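Local coordinates for protein lipase aflb (Neosartorya fumigata, PDB 6IDY) that probably hydrolyses the ester bonds of lipids such as triacylglycerols, as a calcium-containing lipase of the alpha/beta-hydrolase type, at residues P167-P172 with T282-Q287. Numbering follows the deposited sequence.
Sequences PGTATP and TPSLWQ
T169 meets L285 methyl to methyl: CG2 of T169 lies 3.5 Å from CD2 of L285, slightly tighter than an ordinary van der Waals contact. This is the closest approach between 167-172 and 282-287, which share no hydrogen bond and bury just 84 Å² together. The other methyl of L285, CD1, stands 5.7 Å from CG2 of T169, so one branch does the touching. OG of S284 is the next neighbour of CG2 of T169, at 4.2 Å. A chi1 of -58° keeps OG1 of T169 beside the backbone N, where it hydrogen-bonds to the side chains of Q234 and Q288, and this leaves CG2 anti to that N and against L285. The segment 167-172 follows strand 161-166 of a largely parallel sheet, and its PGT sequence, together with Q234 just beyond strand 227-232, is consistent with the oxyanion-hole loop and nucleophile elbow of lipases related to Candida antarctica lipase B. T169 itself sits at the second position of a type II beta turn from G168 to T171. OG1 of T171 donates to O of T169 over 2.8 Å, meeting it at a C=O...donor angle of 139° and 30° from the carbonyl plane. Across the contact, T282 occupies the N-cap position of helix 283-287, its O receiving W286 N at 3.2 Å. That helix start is tied to the loop between strand 190-195 and helix 205-223: OG of S284 bonds to S201 O, OG1 of T282 to L202 O, and the backbone of S284 to L202. On the turn's flank, A170 and T171 pack against helix 414-424.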
ATOM      1  N   PRO A 167      -4.920  -0.150  -0.327  1.00 19.64           N
ATOM      2  CA  PRO A 167      -3.842   0.582  -1.010  1.00 19.51           C
ATOM      3  C   PRO A 167      -2.961   1.407  -0.084  1.00 23.06           C
ATOM      4  O   PRO A 167      -3.285   1.577   1.090  1.00 21.67           O
ATOM      5  CB  PRO A 167      -4.616   1.495  -1.958  1.00 21.79           C
ATOM      6  CG  PRO A 167      -5.864   1.802  -1.210  1.00 25.97           C
ATOM      7  CD  PRO A 167      -6.226   0.502  -0.548  1.00 21.82           C
ATOM      8  N   GLY A 168      -1.880   1.939  -0.649  1.00 19.96           N
ATOM      9  CA  GLY A 168      -0.950   2.813   0.042  1.00 19.51           C
ATOM     10  C   GLY A 168      -1.191   4.267  -0.310  1.00 23.92           C
ATOM     11  O   GLY A 168      -2.165   4.604  -0.992  1.00 22.15           O
ATOM     12  N   THR A 169      -0.289   5.132   0.149  1.00 21.57           N
ATOM     13  CA  THR A 169      -0.354   6.577  -0.058  1.00 22.00           C
ATOM     14  C   THR A 169      -0.308   6.978  -1.527  1.00 25.48           C
ATOM     15  O   THR A 169       0.521   6.462  -2.292  1.00 23.70           O
ATOM     16  CB  THR A 169       0.764   7.259   0.737  1.00 28.02           C
ATOM     17  OG1 THR A 169       0.630   6.926   2.118  1.00 25.10           O
ATOM     18  CG2 THR A 169       0.777   8.764   0.562  1.00 25.58           C
ATOM     19  N   ALA A 170      -1.225   7.904  -1.906  1.00 22.43           N
ATOM     20  CA  ALA A 170      -1.323   8.557  -3.213  1.00 22.26           C
ATOM     21  C   ALA A 170      -1.511   7.614  -4.408  1.00 26.15           C
ATOM     22  O   ALA A 170      -1.451   8.066  -5.554  1.00 25.34           O
ATOM     23  CB  ALA A 170      -0.099   9.438  -3.421  1.00 22.96           C
ATOM     24  N   THR A 171      -1.730   6.315  -4.155  1.00 22.79           N
ATOM     25  CA  THR A 171      -1.824   5.345  -5.243  1.00 23.30           C
ATOM     26  C   THR A 171      -3.111   4.526  -5.154  1.00 25.71           C
ATOM     27  O   THR A 171      -3.342   3.884  -4.128  1.00 24.29           O
ATOM     28  CB  THR A 171      -0.544   4.479  -5.321  1.00 31.18           C
ATOM     29  OG1 THR A 171       0.584   5.219  -4.840  1.00 29.46           O
ATOM     30  CG2 THR A 171      -0.253   4.001  -6.740  1.00 31.85           C
ATOM     31  N   PRO A 172      -3.974   4.568  -6.200  1.00 23.23           N
ATOM     32  CA  PRO A 172      -5.225   3.784  -6.157  1.00 23.20           C
ATOM     33  C   PRO A 172      -4.952   2.284  -6.096  1.00 25.32           C
ATOM     34  O   PRO A 172      -3.982   1.818  -6.685  1.00 24.07           O
ATOM     35  CB  PRO A 172      -5.942   4.159  -7.465  1.00 25.49           C
ATOM     36  CG  PRO A 172      -5.261   5.375  -7.963  1.00 30.65           C
ATOM     37  CD  PRO A 172      -3.850   5.294  -7.479  1.00 25.79           C
ATOM     38  N   THR A 282      -0.238  16.986   2.289  1.00 20.21           N
ATOM     39  CA  THR A 282      -1.610  16.510   2.434  1.00 19.31           C
ATOM     40  C   THR A 282      -1.788  16.018   3.873  1.00 24.07           C
ATOM     41  O   THR A 282      -0.770  15.768   4.534  1.00 23.40           O
ATOM     42  CB  THR A 282      -1.978  15.444   1.361  1.00 21.44           C
ATOM     43  OG1 THR A 282      -1.702  14.134   1.851  1.00 19.13           O
ATOM     44  CG2 THR A 282      -1.306  15.673   0.005  1.00 21.39           C
ATOM     45  N   PRO A 283      -3.044  15.854   4.381  1.00 20.61           N
ATOM     46  CA  PRO A 283      -3.216  15.352   5.755  1.00 19.57           C
ATOM     47  C   PRO A 283      -2.492  14.037   6.034  1.00 22.35           C
ATOM     48  O   PRO A 283      -1.798  13.958   7.040  1.00 21.14           O
ATOM     49  CB  PRO A 283      -4.737  15.188   5.885  1.00 20.96           C
ATOM     50  CG  PRO A 283      -5.301  16.166   4.932  1.00 26.05           C
ATOM     51  CD  PRO A 283      -4.355  16.144   3.758  1.00 21.99           C
ATOM     52  N   SER A 284      -2.623  13.022   5.141  1.00 18.81           N
ATOM     53  CA  SER A 284      -1.990  11.715   5.342  1.00 18.02           C
ATOM     54  C   SER A 284      -0.468  11.768   5.288  1.00 23.16           C
ATOM     55  O   SER A 284       0.168  10.975   5.978  1.00 23.06           O
ATOM     56  CB  SER A 284      -2.540  10.666   4.384  1.00 20.31           C
ATOM     57  OG  SER A 284      -1.978  10.774   3.089  1.00 26.10           O
ATOM     58  N   LEU A 285       0.117  12.701   4.499  1.00 19.53           N
ATOM     59  CA  LEU A 285       1.576  12.846   4.446  1.00 19.15           C
ATOM     60  C   LEU A 285       2.079  13.346   5.798  1.00 23.62           C
ATOM     61  O   LEU A 285       2.975  12.730   6.373  1.00 21.72           O
ATOM     62  CB  LEU A 285       2.053  13.773   3.302  1.00 18.96           C
ATOM     63  CG  LEU A 285       1.691  13.380   1.850  1.00 23.20           C
ATOM     64  CD1 LEU A 285       2.492  14.193   0.846  1.00 22.72           C
ATOM     65  CD2 LEU A 285       1.915  11.887   1.582  1.00 25.24           C
ATOM     66  N   TRP A 286       1.447  14.417   6.335  1.00 20.93           N
ATOM     67  CA  TRP A 286       1.811  14.971   7.632  1.00 20.89           C
ATOM     68  C   TRP A 286       1.594  13.994   8.780  1.00 24.67           C
ATOM     69  O   TRP A 286       2.457  13.907   9.655  1.00 25.32           O
ATOM     70  CB  TRP A 286       1.121  16.318   7.894  1.00 20.34           C
ATOM     71  CG  TRP A 286       1.827  17.474   7.244  1.00 21.89           C
ATOM     72  CD1 TRP A 286       1.308  18.342   6.332  1.00 25.06           C
ATOM     73  CD2 TRP A 286       3.207  17.846   7.414  1.00 22.31           C
ATOM     74  NE1 TRP A 286       2.268  19.250   5.942  1.00 25.55           N
ATOM     75  CE2 TRP A 286       3.440  18.973   6.598  1.00 26.69           C
ATOM     76  CE3 TRP A 286       4.266  17.346   8.197  1.00 23.64           C
ATOM     77  CZ2 TRP A 286       4.684  19.602   6.528  1.00 26.53           C
ATOM     78  CZ3 TRP A 286       5.494  17.985   8.145  1.00 25.62           C
ATOM     79  CH2 TRP A 286       5.694  19.101   7.322  1.00 26.76           C
ATOM     80  N   GLN A 287       0.492  13.219   8.751  1.00 19.76           N
ATOM     81  CA  GLN A 287       0.177  12.223   9.795  1.00 19.58           C
ATOM     82  C   GLN A 287       1.164  11.063   9.847  1.00 22.06           C
ATOM     83  O   GLN A 287       1.289  10.421  10.886  1.00 21.34           O
ATOM     84  CB  GLN A 287      -1.240  11.663   9.608  1.00 20.31           C
ATOM     85  CG  GLN A 287      -2.319  12.664   9.979  1.00 21.68           C
ATOM     86  CD  GLN A 287      -3.684  12.191   9.559  1.00 26.59           C
ATOM     87  OE1 GLN A 287      -3.917  11.794   8.411  1.00 20.41           O
ATOM     88  NE2 GLN A 287      -4.621  12.249  10.486  1.00 17.93           N
TER